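PDB 1JGC: bacterioferritin from Rhodobacter capsulatus, which probably stores iron, oxidising ferrous ions with dioxygen at a ferroxidase centre and laying down the ferric mineral inside a hollow, heme-containing shell of 24 subunits. Local coordinates for residues 82-85 and 86-90; 14-17 and 18-22; 125-128 and 129-132. All coordinates share one frame; numbering follows the deposited sequence.

Interaction 1 (82-85 and 86-90)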
loop_
_atom_site.group_PDB
_atom_site.type_symbol
_atom_site.label_atom_id
_atom_site.label_comp_id
_atom_site.label_asym_id
_atom_site.label_seq_id
_atom_site.Cartn_x
_atom_site.Cartn_y
_atom_site.Cartn_z
ATOM N N GLY A 82 -25.756 -15.772 -46.319
ATOM C CA GLY A 82 -24.330 -15.535 -46.440
ATOM C C GLY A 82 -23.914 -14.209 -45.833
ATOM O O GLY A 82 -24.764 -13.380 -45.492
ATOM N N PRO A 83 -22.605 -13.971 -45.681
ATOM C CA PRO A 83 -22.115 -12.713 -45.102
ATOM C C PRO A 83 -22.783 -11.459 -45.668
ATOM O O PRO A 83 -23.415 -10.706 -44.938
ATOM C CB PRO A 83 -20.619 -12.750 -45.407
ATOM C CG PRO A 83 -20.305 -14.224 -45.356
ATOM C CD PRO A 83 -21.488 -14.860 -46.058
ATOM N N ARG A 84 -22.650 -11.236 -46.970
ATOM C CA ARG A 84 -23.225 -10.041 -47.579
ATOM C C ARG A 84 -24.745 -9.961 -47.482
ATOM O O ARG A 84 -25.287 -8.885 -47.251
ATOM C CB ARG A 84 -22.801 -9.923 -49.044
ATOM C CG ARG A 84 -23.082 -8.560 -49.645
ATOM C CD ARG A 84 -22.489 -8.457 -51.036
ATOM N NE ARG A 84 -22.451 -7.081 -51.524
ATOM C CZ ARG A 84 -23.530 -6.359 -51.797
ATOM N NH1 ARG A 84 -24.734 -6.889 -51.629
ATOM N NH2 ARG A 84 -23.399 -5.110 -52.237
ATOM N N GLU A 85 -25.435 -11.087 -47.647
ATOM C CA GLU A 85 -26.895 -11.083 -47.573
ATOM C C GLU A 85 -27.411 -10.627 -46.209
ATOM O O GLU A 85 -28.429 -9.923 -46.136
ATOM C CB GLU A 85 -27.482 -12.472 -47.865
ATOM C CG GLU A 85 -27.403 -12.918 -49.301
ATOM C CD GLU A 85 -25.960 -13.134 -49.761
ATOM O OE1 GLU A 85 -25.205 -13.880 -49.069
ATOM O OE2 GLU A 85 -25.579 -12.558 -50.821
ATOM N N THR A 86 -26.734 -11.041 -45.135
ATOM C CA THR A 86 -27.176 -10.658 -43.792
ATOM C C THR A 86 -27.083 -9.142 -43.627
ATOM O O THR A 86 -27.933 -8.524 -42.979
ATOM C CB THR A 86 -26.356 -11.380 -42.668
ATOM O OG1 THR A 86 -24.965 -11.080 -42.803
ATOM C CG2 THR A 86 -26.543 -12.885 -42.755
ATOM N N LEU A 87 -26.058 -8.541 -44.228
ATOM C CA LEU A 87 -25.907 -7.094 -44.156
ATOM C C LEU A 87 -27.081 -6.483 -44.908
ATOM O O LEU A 87 -27.680 -5.509 -44.457
ATOM C CB LEU A 87 -24.590 -6.646 -44.802
ATOM C CG LEU A 87 -23.303 -7.067 -44.097
ATOM C CD1 LEU A 87 -22.108 -6.566 -44.873
ATOM C CD2 LEU A 87 -23.295 -6.502 -42.692
ATOM N N GLU A 88 -27.409 -7.072 -46.055
ATOM C CA GLU A 88 -28.509 -6.594 -46.872
ATOM C C GLU A 88 -29.833 -6.732 -46.135
ATOM O O GLU A 88 -30.642 -5.800 -46.094
ATOM C CB GLU A 88 -28.565 -7.366 -48.197
ATOM C CG GLU A 88 -27.407 -7.068 -49.142
ATOM C CD GLU A 88 -27.395 -5.609 -49.615
ATOM O OE1 GLU A 88 -27.884 -4.723 -48.854
ATOM O OE2 GLU A 88 -26.882 -5.344 -50.746
ATOM N N CYS A 89 -30.057 -7.895 -45.548
ATOM C CA CYS A 89 -31.292 -8.101 -44.823
ATOM C C CYS A 89 -31.424 -7.152 -43.637
ATOM O O CYS A 89 -32.509 -6.613 -43.394
ATOM C CB CYS A 89 -31.402 -9.546 -44.357
ATOM S SG CYS A 89 -31.681 -10.690 -45.716
ATOM N N ASP A 90 -30.337 -6.931 -42.901
ATOM C CA ASP A 90 -30.417 -6.023 -41.761
ATOM C C ASP A 90 -30.694 -4.603 -42.248
ATOM O O ASP A 90 -31.506 -3.874 -41.661
ATOM C CB ASP A 90 -29.132 -6.066 -40.921
ATOM C CG ASP A 90 -28.946 -7.404 -40.205
ATOM O OD1 ASP A 90 -29.956 -7.987 -39.751
ATOM O OD2 ASP A 90 -27.792 -7.867 -40.082
#
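Arg84 and Glu88, one helical turn apart at the start of helix 83-111, lie side by side with their side chains pointing the same way. They form the classic i to i+4 ion pair: NH1 of Arg84 meets OE2 of Glu88 at 2.8 Å, in a salt bridge that is also a bent hydrogen bond. The carboxylate is met on its anti side but out of plane, OE2 in turn is tilted from the guanidinium plane, and the two planes stand 64° apart, so the bridge is single-pronged. The arginine chain is extended, with CG anti to the backbone N (chi1 -166°), whereas Glu88 bends at chi2, which turns its carboxylate to the NH1 branch. NE of the same arginine forms a salt bridge with Asp142 of helix 114-144.

Thr86 is oriented differently. With chi1 at 58° its hydroxyl turns back on the preceding turn, and OG1 donates to Pro83 O at 2.7 Å while also bonding Gln32. Thr86 N reaches Gly82 O, at the N-cap, at 3.1 Å; after a weak bond from Leu87 N to Pro83 O, the ladder resumes with Glu88 N to Arg84 O at 3.0 Å. Replacing Glu88 by an alanine would probably leave NH1 of Arg84 without its charged mate and the guanidinium less firmly fixed, with Asp142 still holding NE. The guanidinium is thus held between an acid of its own helix and one of helix 114-144, its charge probably balanced from two sides and its rotation limited.

Interaction 2 (14-17 and 18-22); sequences ALRS and ELTAI
Leu15 and Leu19 meet on the packed side of this stretch of helix 5-34, CD1 of Leu15 lying 4.0 Å from CG of Leu19. The leucine pair is a local i to i+4 contact, and Leu71 of the long loop touches both residues. Leu15 has CG anti to its backbone N (chi1 170°), and this, with the turn at chi2, carries a branch forward to its partner. Beneath the pair the backbone is regular, Leu19 N bonding Leu15 O at 2.8 Å.

Thr20, also buried, belongs to this firm part. It meets Arg16 through the carbonyl of the latter, Arg16 O accepting from Thr20 N at 3.1 Å and from Thr20 OG1 at 2.7 Å, the two donors arriving from opposite faces of the carbonyl plane. OG1 also bonds Asp75 N, so the threonine links the helix to the loop. Glu18 is buried as well, but it departs from another side of the helix, bent at chi2. Its carboxylate, deposited in two conformers, leaves the local contact for the interior of the bundle, where Glu51 and His54 lie close by.

The looser side is that of the Arg16 and Ser17 side chains, both residues being partly exposed. CB of Arg16 is directed away from 18-22, and its side chain lies on Asp75, while Ser17 rests on Ala97 of helix 83-111.

One helix thus serves two sites: Glu18 is a ligand of the first iron of the ferroxidase centre, though the site is metal-free in this crystal, while Leu19 lines the heme pocket. This is the layout of the bacterioferritin four-helix bundle, with the diiron site inside it and the heme on the dimer side of the same helix.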
loop_
_atom_site.group_PDB
_atom_site.type_symbol
_atom_site.label_atom_id
_atom_site.label_comp_id
_atom_site.label_asym_id
_atom_site.label_seq_id
_atom_site.Cartn_x
_atom_site.Cartn_y
_atom_site.Cartn_z
ATOM N N ALA A 14 -44.162 -0.279 -33.490
ATOM C CA ALA A 14 -42.729 -0.098 -33.350
ATOM C C ALA A 14 -42.159 -1.264 -32.533
ATOM O O ALA A 14 -41.075 -1.770 -32.822
ATOM C CB ALA A 14 -42.442 1.220 -32.667
ATOM N N LEU A 15 -42.903 -1.692 -31.517
ATOM C CA LEU A 15 -42.486 -2.803 -30.671
ATOM C C LEU A 15 -42.336 -4.068 -31.506
ATOM O O LEU A 15 -41.342 -4.789 -31.399
ATOM C CB LEU A 15 -43.510 -3.035 -29.560
ATOM C CG LEU A 15 -43.328 -4.314 -28.744
ATOM C CD1 LEU A 15 -41.939 -4.364 -28.115
ATOM C CD2 LEU A 15 -44.401 -4.372 -27.676
ATOM N N ARG A 16 -43.334 -4.331 -32.340
ATOM C CA ARG A 16 -43.302 -5.505 -33.193
ATOM C C ARG A 16 -42.108 -5.419 -34.128
ATOM O O ARG A 16 -41.456 -6.413 -34.414
ATOM C CB ARG A 16 -44.588 -5.627 -34.014
ATOM C CG ARG A 16 -44.457 -6.642 -35.131
ATOM C CD ARG A 16 -45.739 -6.824 -35.895
ATOM N NE ARG A 16 -46.747 -7.478 -35.071
ATOM C CZ ARG A 16 -47.914 -6.918 -34.750
ATOM N NH1 ARG A 16 -48.201 -5.689 -35.196
ATOM N NH2 ARG A 16 -48.792 -7.572 -33.984
ATOM N N SER A 17 -41.829 -4.222 -34.610
ATOM C CA SER A 17 -40.706 -4.019 -35.499
ATOM C C SER A 17 -39.411 -4.370 -34.753
ATOM O O SER A 17 -38.532 -5.044 -35.300
ATOM C CB SER A 17 -40.688 -2.565 -35.958
ATOM O OG SER A 17 -39.627 -2.314 -36.860
ATOM N N GLU A 18 -39.302 -3.914 -33.504
ATOM C CA GLU A 18 -38.116 -4.180 -32.692
ATOM C C GLU A 18 -37.952 -5.655 -32.336
ATOM O O GLU A 18 -36.846 -6.190 -32.420
ATOM C CB GLU A 18 -38.141 -3.341 -31.411
ATOM C CG GLU A 18 -38.098 -1.828 -31.627
ATOM C CD GLU A 18 -36.879 -1.358 -32.410
ATOM O OE1 GLU A 18 -36.755 -1.721 -33.601
ATOM O OE2 GLU A 18 -36.045 -0.619 -31.842
ATOM N N LEU A 19 -39.037 -6.315 -31.937
ATOM C CA LEU A 19 -38.965 -7.734 -31.597
ATOM C C LEU A 19 -38.463 -8.492 -32.816
ATOM O O LEU A 19 -37.773 -9.495 -32.685
ATOM C CB LEU A 19 -40.337 -8.278 -31.202
ATOM C CG LEU A 19 -40.983 -7.756 -29.919
ATOM C CD1 LEU A 19 -42.375 -8.357 -29.768
ATOM C CD2 LEU A 19 -40.119 -8.115 -28.729
ATOM N N THR A 20 -38.812 -8.003 -34.004
ATOM C CA THR A 20 -38.397 -8.645 -35.242
ATOM C C THR A 20 -36.894 -8.462 -35.411
ATOM O O THR A 20 -36.168 -9.421 -35.685
ATOM C CB THR A 20 -39.130 -8.043 -36.475
ATOM O OG1 THR A 20 -40.546 -8.164 -36.299
ATOM C CG2 THR A 20 -38.739 -8.772 -37.740
ATOM N N ALA A 21 -36.429 -7.230 -35.242
ATOM C CA ALA A 21 -35.006 -6.934 -35.363
ATOM C C ALA A 21 -34.184 -7.756 -34.355
ATOM O O ALA A 21 -33.136 -8.301 -34.693
ATOM C CB ALA A 21 -34.760 -5.441 -35.148
ATOM N N ILE A 22 -34.661 -7.849 -33.121
ATOM C CA ILE A 22 -33.950 -8.611 -32.109
ATOM C C ILE A 22 -33.666 -10.025 -32.592
ATOM O O ILE A 22 -32.529 -10.483 -32.559
ATOM C CB ILE A 22 -34.757 -8.696 -30.797
ATOM C CG1 ILE A 22 -34.868 -7.312 -30.166
ATOM C CG2 ILE A 22 -34.098 -9.672 -29.839
ATOM C CD1 ILE A 22 -35.765 -7.280 -28.964
#

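Interaction 3 (125-128 and 129-132)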
loop_
_atom_site.group_PDB
_atom_site.type_symbol
_atom_site.label_atom_id
_atom_site.label_comp_id
_atom_site.label_asym_id
_atom_site.label_seq_id
_atom_site.Cartn_x
_atom_site.Cartn_y
_atom_site.Cartn_z
ATOM N N THR A 125 -32.943 8.406 -34.645
ATOM C CA THR A 125 -31.524 8.731 -34.556
ATOM C C THR A 125 -30.659 7.473 -34.429
ATOM O O THR A 125 -29.647 7.356 -35.109
ATOM C CB THR A 125 -31.230 9.673 -33.371
ATOM O OG1 THR A 125 -32.027 10.855 -33.499
ATOM C CG2 THR A 125 -29.768 10.079 -33.366
ATOM N N ASP A 126 -31.054 6.531 -33.576
ATOM C CA ASP A 126 -30.283 5.297 -33.428
ATOM C C ASP A 126 -30.292 4.481 -34.724
ATOM O O ASP A 126 -29.262 3.956 -35.144
ATOM C CB ASP A 126 -30.841 4.415 -32.305
ATOM C CG ASP A 126 -30.712 5.045 -30.937
ATOM O OD1 ASP A 126 -29.792 5.869 -30.727
ATOM O OD2 ASP A 126 -31.530 4.696 -30.055
ATOM N N GLU A 127 -31.457 4.364 -35.353
ATOM C CA GLU A 127 -31.539 3.593 -36.578
ATOM C C GLU A 127 -30.714 4.215 -37.709
ATOM O O GLU A 127 -30.115 3.495 -38.506
ATOM C CB GLU A 127 -33.003 3.403 -36.990
ATOM C CG GLU A 127 -33.491 1.940 -36.894
ATOM C CD GLU A 127 -33.491 1.363 -35.463
ATOM O OE1 GLU A 127 -32.409 1.275 -34.819
ATOM O OE2 GLU A 127 -34.587 0.979 -34.974
ATOM N N GLU A 128 -30.662 5.540 -37.788
ATOM C CA GLU A 128 -29.857 6.146 -38.832
ATOM C C GLU A 128 -28.396 5.813 -38.535
ATOM O O GLU A 128 -27.572 5.694 -39.447
ATOM C CB GLU A 128 -30.098 7.661 -38.913
ATOM C CG GLU A 128 -31.330 8.009 -39.758
ATOM C CD GLU A 128 -31.396 9.469 -40.208
ATOM O OE1 GLU A 128 -30.339 10.102 -40.430
ATOM O OE2 GLU A 128 -32.521 9.983 -40.369
ATOM N N GLY A 129 -28.090 5.631 -37.251
ATOM C CA GLY A 129 -26.743 5.264 -36.853
ATOM C C GLY A 129 -26.387 3.882 -37.393
ATOM O O GLY A 129 -25.298 3.684 -37.951
ATOM N N HIS A 130 -27.299 2.923 -37.230
ATOM C CA HIS A 130 -27.083 1.566 -37.731
ATOM C C HIS A 130 -26.991 1.579 -39.259
ATOM O O HIS A 130 -26.168 0.877 -39.844
ATOM C CB HIS A 130 -28.228 0.641 -37.303
ATOM C CG HIS A 130 -28.263 0.359 -35.833
ATOM N ND1 HIS A 130 -29.385 -0.136 -35.198
ATOM C CD2 HIS A 130 -27.311 0.486 -34.874
ATOM C CE1 HIS A 130 -29.123 -0.300 -33.911
ATOM N NE2 HIS A 130 -27.871 0.070 -33.689
ATOM N N VAL A 131 -27.838 2.377 -39.905
ATOM C CA VAL A 131 -27.823 2.461 -41.359
ATOM C C VAL A 131 -26.456 2.946 -41.817
ATOM O O VAL A 131 -25.869 2.392 -42.747
ATOM C CB VAL A 131 -28.906 3.441 -41.893
ATOM C CG1 VAL A 131 -28.718 3.667 -43.384
ATOM C CG2 VAL A 131 -30.284 2.878 -41.639
ATOM N N ASP A 132 -25.952 3.981 -41.157
ATOM C CA ASP A 132 -24.650 4.539 -41.501
ATOM C C ASP A 132 -23.591 3.444 -41.456
ATOM O O ASP A 132 -22.798 3.271 -42.391
ATOM C CB ASP A 132 -24.289 5.658 -40.523
ATOM C CG ASP A 132 -22.993 6.365 -40.888
ATOM O OD1 ASP A 132 -22.489 6.169 -42.020
ATOM O OD2 ASP A 132 -22.479 7.134 -40.041
#
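Four successive i to i+4 backbone bonds join 125-128 to 129-132 in an unbroken piece of helix 114-144, from Gly129 N to Thr125 O at 3.2 Å through His130 N to Asp126 O and Val131 N to Glu127 O to Asp132 N on Glu128 O at 2.9 Å. Upon this frame the main side-chain encounter is that of Glu127 with His130. The two chains cross at a slant, and the carboxylate and imidazole planes are almost parallel, 14° apart. OE1 of Glu127 approaches ND1 of His130 obliquely, at 3.4 Å. Glu127 bends at chi2, which brings its carboxylate over toward 129-132, although its CB points away.

The spacing is that of the Glu-x-x-His motif of ferritin-like diiron proteins: Glu127 is a ligand of both irons of the ferroxidase centre, and His130 of the second, a site that is metal-free here. The imidazole is positioned from several directions. Its NE2 is hydrogen-bonded to Glu50, and ND1 weakly to Glu94, another ligand of the second iron. Over one face lies Asp126 O, 3.8 Å above the ring plane and offset toward the rim, an approach that follows from chi1 of -69°, with CG of the ring beside the backbone N that the same carbonyl accepts from.

Glu128 takes the other direction. It extends beyond CG away from the diiron site, and its two carboxylate oxygens are divided between subunits: OE2 forms a salt bridge with Arg102 of its own chain, OE1 with Arg61 of a neighbouring subunit.

Followed from the N terminus, the three contacts come in series: interaction 2 on helix 5-34, interaction 1 at the start of helix 83-111, interaction 3 on helix 114-144. Each lies within a single helix, so none closes a loop, and none nests in or crosses another. Their relation is spatial. The centres of interactions 2 and 3 are about 15 Å apart, yet these two touch where Glu18 and Glu127 approach across the diiron site. Interaction 1 stands apart from both, about 17 to 18 Å away between centres, but Asp90 bonds Gln24 of helix 5-34 and Leu87 packs on Ile138 of helix 114-144, tying the same bundle together nearer its end.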